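Local coordinates for hypothetical protein (Actinomyces odontolyticus, PDB 4MJG) that is of unknown function, a DUF4853 family protein probably made as a lipoprotein in the natural organism, at residues Ser30-Pro35 with Asn87-Ala92; Val66-Val71 with Glu155-Gly160. All coordinates share one frame; numbering follows the deposited sequence.

In the fold
After helix 18-24 the chain reaches 30-35, where helix 26-31 gives way to helix 34-40. Strand 44-55 follows, then strand 62-73, which holds 66-71. After helix 77-86 comes the loop 87-92, which returns to 30-35 and closes contact 1 over 51 intervening residues. Contact 2 closes later, when 155-160 at the end of helix 154-157 reaches back to 66-71 over 83 residues. The two closures cross, because their segments alternate along the chain. They also touch: Ser-30 packs on Ala-157 and Phe-158, and Ala-33 on Thr-70. Segment 30-35 therefore joins the loop before strand 92-97 to the helix 154-157 region.

Contact 1 (Ser30-Pro35 with Asn87-Ala92); sequences SSVAVP and NKPDWA
Val-32 turns CG1 anti to its own carbonyl carbon (chi1 -54°), and this methyl reaches the indole of Trp-91. The indole comes to meet it because Trp-91 holds CG between its backbone N and carbonyl carbon (chi1 55°). CG1 of Val-32 lies 3.8 Å from CZ2 of Trp-91. It approaches at the edge of the ring, near the ring plane. The same methyl also lies 4.2 Å from CG of Pro-89, so one branch of Val-32 serves both partners. Pro-89 in turn covers one face of the indole, with its CG 3.3 Å above the plane and offset toward the rim. Ala-92 CB adds to that same face. A type I turn from Pro-89 to Ala-92 places these side chains together, with a hydrogen bond of 3.2 Å from Ala-92 N to Pro-89 O. On the other segment a type I turn from Ser-31 to Val-34 carries Val-32, with Val-34 N hydrogen-bonded to Ser-31 O at 3.0 Å.

The second meeting is nearer the surface. Pro-35, in helix 34-40, sets CB 3.6 Å from ND2 of Asn-87, the residue that leaves helix 77-86. CG of Pro-35 is also near this amide. Val-32 rests on Val-119 and Phe-121 of strand 118-123. Trp-91 reaches the same strand through Val-119 and the next one, 107-113, through Leu-111. A glycerol, probably from the crystallisation liquor, is about 4 Å from the Trp-91 side chain. Between the two segments the chemistry is van der Waals contact, apolar around Val-32 and with the amide nitrogen of Asn-87 against CB and CG of Pro-35. No polar bond or charge pair joins them, so nothing in this contact does much to fix the rotation of the Asn-87 amide.

Contact 2 (Val66-Val71 with Glu155-Gly160); sequences VGYTTV and EEAFPG
The rings of Tyr-68 and Phe-158 form an offset edge-to-face pair, with the edge of Phe-158 turned toward the face of Tyr-68. Their planes stand at 70° and their centroids are 5.8 Å apart. Phe-158 leads with CE1, 4.0 Å from CD2 of Tyr-68, which lies at the phenylalanine edge near its plane. CG2 of Thr-70 comes obliquely to the Phe-158 ring. CB of Ala-157 comes obliquely to the tyrosine ring, 3.7 Å from CE2 of Tyr-68. Phe-158 carries CG anti to its carbonyl carbon (chi1 -61°), which sends the ring toward the strand.

Here the C-terminal end of a short helix, 154-157, packs on an inner strand of the antiparallel sheet. This strand, 62-73, is flanked by 44-55 and 127-133.

Tyr-68 OH donates a hydrogen bond to the carbonyl O of Pro-152, while its side chain also touches Leu-49 and Pro-50. With an alanine in place of Tyr-68, the Pro-152 carbonyl would probably lose this donor, and Ala-157 and Phe-158 their aromatic partner. Two residues on, CG2 of Thr-70 meets CZ of Phe-158 at 3.8 Å, the two side chains pointing at one another from strand and helix end.

Contact 1 (Ser30-Pro35 with Asn87-Ala92)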
ATOM      1  N   SER A  30      -1.794  -4.200  -3.524  1.00 80.21           N
ATOM      2  CA  SER A  30      -0.925  -4.894  -2.574  1.00 80.37           C
ATOM      3  C   SER A  30       0.173  -5.719  -3.270  1.00 78.68           C
ATOM      4  O   SER A  30       1.255  -5.918  -2.714  1.00 86.51           O
ATOM      5  CB  SER A  30      -1.771  -5.787  -1.658  1.00 78.65           C
ATOM      6  OG  SER A  30      -2.850  -5.060  -1.075  1.00 68.82           O
ATOM      7  N   SER A  31      -0.102  -6.179  -4.489  1.00 73.96           N
ATOM      8  CA  SER A  31       0.850  -7.006  -5.239  1.00 83.38           C
ATOM      9  C   SER A  31       2.196  -6.321  -5.533  1.00 90.02           C
ATOM     10  O   SER A  31       3.218  -7.000  -5.668  1.00104.06           O
ATOM     11  CB  SER A  31       0.225  -7.468  -6.563  1.00 83.66           C
ATOM     12  OG  SER A  31       0.346  -6.469  -7.565  1.00 75.79           O
ATOM     13  N   VAL A  32       2.206  -4.992  -5.622  1.00 84.61           N
ATOM     14  CA  VAL A  32       3.428  -4.264  -6.018  1.00 81.83           C
ATOM     15  C   VAL A  32       4.546  -4.293  -4.969  1.00 71.62           C
ATOM     16  O   VAL A  32       5.689  -3.940  -5.271  1.00 69.12           O
ATOM     17  CB  VAL A  32       3.145  -2.790  -6.385  1.00 83.66           C
ATOM     18  CG1 VAL A  32       2.062  -2.703  -7.450  1.00 90.83           C
ATOM     19  CG2 VAL A  32       2.781  -1.975  -5.148  1.00 78.92           C
ATOM     20  N   ALA A  33       4.217  -4.690  -3.742  1.00 64.30           N
ATOM     21  CA  ALA A  33       5.228  -4.895  -2.706  1.00 62.24           C
ATOM     22  C   ALA A  33       6.076  -6.126  -2.992  1.00 62.48           C
ATOM     23  O   ALA A  33       7.261  -6.158  -2.655  1.00 64.31           O
ATOM     24  CB  ALA A  33       4.568  -5.027  -1.343  1.00 58.50           C
ATOM     25  N   VAL A  34       5.469  -7.128  -3.623  1.00 62.71           N
ATOM     26  CA  VAL A  34       6.108  -8.437  -3.796  1.00 68.75           C
ATOM     27  C   VAL A  34       7.490  -8.356  -4.463  1.00 75.10           C
ATOM     28  O   VAL A  34       8.454  -8.906  -3.928  1.00 82.04           O
ATOM     29  CB  VAL A  34       5.197  -9.418  -4.568  1.00 69.88           C
ATOM     30  CG1 VAL A  34       5.945 -10.703  -4.898  1.00 73.12           C
ATOM     31  CG2 VAL A  34       3.943  -9.718  -3.757  1.00 72.99           C
ATOM     32  N   PRO A  35       7.599  -7.666  -5.615  1.00 73.09           N
ATOM     33  CA  PRO A  35       8.923  -7.535  -6.229  1.00 73.57           C
ATOM     34  C   PRO A  35      10.002  -6.984  -5.287  1.00 76.82           C
ATOM     35  O   PRO A  35      11.167  -7.374  -5.392  1.00 84.27           O
ATOM     36  CB  PRO A  35       8.681  -6.562  -7.386  1.00 72.10           C
ATOM     37  CG  PRO A  35       7.245  -6.737  -7.727  1.00 72.22           C
ATOM     38  CD  PRO A  35       6.551  -7.025  -6.430  1.00 70.43           C
ATOM     39  N   ASN A  87       9.448  -1.870 -12.929  1.00 88.13           N
ATOM     40  CA  ASN A  87       8.374  -2.800 -12.596  1.00 91.65           C
ATOM     41  C   ASN A  87       7.029  -2.073 -12.445  1.00 89.92           C
ATOM     42  O   ASN A  87       6.127  -2.539 -11.745  1.00 82.14           O
ATOM     43  CB  ASN A  87       8.741  -3.548 -11.308  1.00 93.05           C
ATOM     44  CG  ASN A  87       8.287  -4.997 -11.318  1.00 95.65           C
ATOM     45  OD1 ASN A  87       7.167  -5.309 -11.720  1.00 99.54           O
ATOM     46  ND2 ASN A  87       9.158  -5.891 -10.867  1.00 98.52           N
ATOM     47  N   LYS A  88       6.900  -0.935 -13.121  1.00 96.31           N
ATOM     48  CA  LYS A  88       5.722  -0.076 -12.991  1.00 94.71           C
ATOM     49  C   LYS A  88       4.469  -0.748 -13.564  1.00 88.49           C
ATOM     50  O   LYS A  88       4.500  -1.221 -14.695  1.00 85.79           O
ATOM     51  CB  LYS A  88       5.985   1.249 -13.713  1.00101.44           C
ATOM     52  CG  LYS A  88       4.832   2.240 -13.698  1.00102.91           C
ATOM     53  CD  LYS A  88       5.263   3.595 -14.250  1.00107.52           C
ATOM     54  CE  LYS A  88       5.352   3.610 -15.769  1.00106.27           C
ATOM     55  NZ  LYS A  88       4.011   3.574 -16.417  1.00106.30           N
ATOM     56  N   PRO A  89       3.366  -0.787 -12.789  1.00 87.90           N
ATOM     57  CA  PRO A  89       2.110  -1.387 -13.253  1.00 89.62           C
ATOM     58  C   PRO A  89       1.306  -0.460 -14.159  1.00 88.12           C
ATOM     59  O   PRO A  89       1.488   0.759 -14.117  1.00 83.27           O
ATOM     60  CB  PRO A  89       1.346  -1.639 -11.953  1.00 86.82           C
ATOM     61  CG  PRO A  89       1.803  -0.549 -11.051  1.00 87.63           C
ATOM     62  CD  PRO A  89       3.238  -0.262 -11.417  1.00 86.92           C
ATOM     63  N   ASP A  90       0.410  -1.045 -14.952  1.00 92.90           N
ATOM     64  CA  ASP A  90      -0.367  -0.304 -15.953  1.00 95.06           C
ATOM     65  C   ASP A  90      -1.267   0.769 -15.354  1.00 88.77           C
ATOM     66  O   ASP A  90      -1.419   1.842 -15.934  1.00 88.85           O
ATOM     67  CB  ASP A  90      -1.218  -1.263 -16.798  1.00102.02           C
ATOM     68  CG  ASP A  90      -0.391  -2.075 -17.785  1.00105.81           C
ATOM     69  OD1 ASP A  90       0.819  -1.799 -17.945  1.00 98.66           O
ATOM     70  OD2 ASP A  90      -0.960  -2.993 -18.412  1.00115.42           O
ATOM     71  N   TRP A  91      -1.857   0.484 -14.195  1.00 85.05           N
ATOM     72  CA  TRP A  91      -2.757   1.441 -13.536  1.00 83.93           C
ATOM     73  C   TRP A  91      -2.061   2.714 -13.023  1.00 82.34           C
ATOM     74  O   TRP A  91      -2.745   3.674 -12.631  1.00 80.43           O
ATOM     75  CB  TRP A  91      -3.531   0.771 -12.385  1.00 83.11           C
ATOM     76  CG  TRP A  91      -2.670   0.089 -11.352  1.00 81.09           C
ATOM     77  CD1 TRP A  91      -2.392  -1.245 -11.272  1.00 81.48           C
ATOM     78  CD2 TRP A  91      -1.984   0.709 -10.253  1.00 75.49           C
ATOM     79  NE1 TRP A  91      -1.573  -1.494 -10.197  1.00 81.80           N
ATOM     80  CE2 TRP A  91      -1.310  -0.313  -9.555  1.00 77.17           C
ATOM     81  CE3 TRP A  91      -1.872   2.027  -9.795  1.00 73.30           C
ATOM     82  CZ2 TRP A  91      -0.531  -0.058  -8.425  1.00 73.36           C
ATOM     83  CZ3 TRP A  91      -1.100   2.279  -8.670  1.00 76.92           C
ATOM     84  CH2 TRP A  91      -0.439   1.239  -7.997  1.00 74.05           C
ATOM     85  N   ALA A  92      -0.723   2.719 -13.015  1.00 74.49           N
ATOM     86  CA  ALA A  92       0.058   3.848 -12.503  1.00 74.47           C
ATOM     87  C   ALA A  92       0.299   4.904 -13.575  1.00 75.30           C
ATOM     88  O   ALA A  92       1.098   4.693 -14.486  1.00 74.28           O
ATOM     89  CB  ALA A  92       1.390   3.360 -11.949  1.00 75.50           C
TER

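Contact 2 (Val66-Val71 with Glu155-Gly160)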
ATOM      1  N   VAL A  66      -6.689   2.965   3.465  1.00 54.90           N
ATOM      2  CA  VAL A  66      -5.269   2.755   3.691  1.00 49.29           C
ATOM      3  C   VAL A  66      -5.059   1.247   3.724  1.00 49.30           C
ATOM      4  O   VAL A  66      -5.714   0.547   4.498  1.00 57.03           O
ATOM      5  CB  VAL A  66      -4.813   3.365   5.036  1.00 48.30           C
ATOM      6  CG1 VAL A  66      -3.364   3.007   5.331  1.00 44.03           C
ATOM      7  CG2 VAL A  66      -5.014   4.876   5.040  1.00 48.49           C
ATOM      8  N   GLY A  67      -4.155   0.745   2.894  1.00 46.14           N
ATOM      9  CA  GLY A  67      -3.937  -0.700   2.787  1.00 47.53           C
ATOM     10  C   GLY A  67      -2.974  -1.240   3.824  1.00 48.93           C
ATOM     11  O   GLY A  67      -2.605  -0.545   4.776  1.00 47.22           O
ATOM     12  N   TYR A  68      -2.569  -2.495   3.641  1.00 50.10           N
ATOM     13  CA  TYR A  68      -1.547  -3.100   4.490  1.00 45.53           C
ATOM     14  C   TYR A  68      -0.268  -2.314   4.359  1.00 47.84           C
ATOM     15  O   TYR A  68       0.012  -1.737   3.306  1.00 59.73           O
ATOM     16  CB  TYR A  68      -1.280  -4.547   4.085  1.00 49.73           C
ATOM     17  CG  TYR A  68      -2.302  -5.529   4.600  1.00 49.66           C
ATOM     18  CD1 TYR A  68      -2.144  -6.151   5.836  1.00 49.40           C
ATOM     19  CD2 TYR A  68      -3.415  -5.849   3.844  1.00 48.74           C
ATOM     20  CE1 TYR A  68      -3.075  -7.056   6.310  1.00 47.74           C
ATOM     21  CE2 TYR A  68      -4.348  -6.748   4.308  1.00 53.32           C
ATOM     22  CZ  TYR A  68      -4.172  -7.347   5.543  1.00 51.13           C
ATOM     23  OH  TYR A  68      -5.104  -8.236   5.999  1.00 53.71           O
ATOM     24  N   THR A  69       0.496  -2.269   5.441  1.00 51.10           N
ATOM     25  CA  THR A  69       1.834  -1.717   5.400  1.00 49.73           C
ATOM     26  C   THR A  69       2.784  -2.890   5.563  1.00 48.35           C
ATOM     27  O   THR A  69       2.713  -3.597   6.561  1.00 44.07           O
ATOM     28  CB  THR A  69       2.051  -0.700   6.527  1.00 50.85           C
ATOM     29  OG1 THR A  69       1.091   0.367   6.405  1.00 49.47           O
ATOM     30  CG2 THR A  69       3.458  -0.134   6.467  1.00 49.92           C
ATOM     31  N   THR A  70       3.628  -3.129   4.560  1.00 51.04           N
ATOM     32  CA  THR A  70       4.592  -4.226   4.618  1.00 53.52           C
ATOM     33  C   THR A  70       6.008  -3.705   4.517  1.00 56.69           C
ATOM     34  O   THR A  70       6.254  -2.660   3.916  1.00 65.00           O
ATOM     35  CB  THR A  70       4.359  -5.275   3.513  1.00 52.61           C
ATOM     36  OG1 THR A  70       4.526  -4.682   2.220  1.00 51.35           O
ATOM     37  CG2 THR A  70       2.972  -5.855   3.627  1.00 55.47           C
ATOM     38  N   VAL A  71       6.938  -4.454   5.104  1.00 60.64           N
ATOM     39  CA  VAL A  71       8.324  -4.027   5.225  1.00 58.72           C
ATOM     40  C   VAL A  71       9.268  -5.093   4.683  1.00 61.65           C
ATOM     41  O   VAL A  71       9.218  -6.246   5.107  1.00 72.22           O
ATOM     42  CB  VAL A  71       8.674  -3.723   6.695  1.00 54.56           C
ATOM     43  CG1 VAL A  71      10.150  -3.388   6.847  1.00 53.80           C
ATOM     44  CG2 VAL A  71       7.828  -2.564   7.193  1.00 54.63           C
ATOM     45  N   GLU A 155      -4.486 -13.154   3.305  1.00 75.77           N
ATOM     46  CA  GLU A 155      -4.556 -14.201   2.285  1.00 84.10           C
ATOM     47  C   GLU A 155      -5.037 -13.597   0.969  1.00 84.95           C
ATOM     48  O   GLU A 155      -4.422 -13.799  -0.082  1.00 89.31           O
ATOM     49  CB  GLU A 155      -5.525 -15.325   2.696  1.00 96.41           C
ATOM     50  CG  GLU A 155      -5.349 -15.891   4.101  1.00105.24           C
ATOM     51  CD  GLU A 155      -3.957 -16.437   4.363  1.00113.83           C
ATOM     52  OE1 GLU A 155      -3.348 -17.027   3.442  1.00124.07           O
ATOM     53  OE2 GLU A 155      -3.479 -16.287   5.505  1.00112.04           O
ATOM     54  N   GLU A 156      -6.141 -12.855   1.049  1.00 83.40           N
ATOM     55  CA  GLU A 156      -6.801 -12.279  -0.124  1.00 83.58           C
ATOM     56  C   GLU A 156      -6.039 -11.097  -0.709  1.00 78.30           C
ATOM     57  O   GLU A 156      -6.032 -10.906  -1.925  1.00 84.49           O
ATOM     58  CB  GLU A 156      -8.221 -11.834   0.238  1.00 80.35           C
ATOM     59  CG  GLU A 156      -9.146 -12.981   0.623  1.00 80.37           C
ATOM     60  CD  GLU A 156     -10.338 -12.538   1.451  1.00 79.09           C
ATOM     61  OE1 GLU A 156     -10.628 -11.323   1.505  1.00 78.74           O
ATOM     62  OE2 GLU A 156     -10.991 -13.416   2.051  1.00 81.28           O
ATOM     63  N   ALA A 157      -5.413 -10.303   0.155  1.00 70.76           N
ATOM     64  CA  ALA A 157      -4.655  -9.130  -0.282  1.00 70.15           C
ATOM     65  C   ALA A 157      -3.385  -9.499  -1.054  1.00 72.18           C
ATOM     66  O   ALA A 157      -2.952  -8.757  -1.930  1.00 78.15           O
ATOM     67  CB  ALA A 157      -4.308  -8.256   0.912  1.00 68.04           C
ATOM     68  N   PHE A 158      -2.804 -10.653  -0.733  1.00 72.14           N
ATOM     69  CA  PHE A 158      -1.559 -11.110  -1.353  1.00 70.20           C
ATOM     70  C   PHE A 158      -1.729 -12.542  -1.873  1.00 74.78           C
ATOM     71  O   PHE A 158      -1.170 -13.479  -1.299  1.00 68.42           O
ATOM     72  CB  PHE A 158      -0.415 -11.050  -0.328  1.00 67.30           C
ATOM     73  CG  PHE A 158      -0.145  -9.671   0.209  1.00 56.44           C
ATOM     74  CD1 PHE A 158      -0.869  -9.177   1.287  1.00 56.07           C
ATOM     75  CD2 PHE A 158       0.834  -8.870  -0.355  1.00 54.44           C
ATOM     76  CE1 PHE A 158      -0.626  -7.906   1.788  1.00 52.71           C
ATOM     77  CE2 PHE A 158       1.084  -7.597   0.146  1.00 54.68           C
ATOM     78  CZ  PHE A 158       0.352  -7.114   1.217  1.00 49.59           C
ATOM     79  N   PRO A 159      -2.496 -12.710  -2.970  1.00 82.34           N
ATOM     80  CA  PRO A 159      -2.939 -14.022  -3.471  1.00 83.44           C
ATOM     81  C   PRO A 159      -1.847 -15.091  -3.583  1.00 91.22           C
ATOM     82  O   PRO A 159      -2.050 -16.224  -3.147  1.00 93.02           O
ATOM     83  CB  PRO A 159      -3.493 -13.696  -4.860  1.00 85.66           C
ATOM     84  CG  PRO A 159      -3.932 -12.283  -4.769  1.00 86.50           C
ATOM     85  CD  PRO A 159      -2.979 -11.610  -3.827  1.00 83.21           C
ATOM     86  N   GLY A 160      -0.700 -14.736  -4.155  1.00 96.94           N
ATOM     87  CA  GLY A 160       0.379 -15.702  -4.381  1.00106.81           C
ATOM     88  C   GLY A 160       1.209 -16.052  -3.156  1.00108.79           C
ATOM     89  O   GLY A 160       2.133 -16.867  -3.239  1.00120.53           O
TER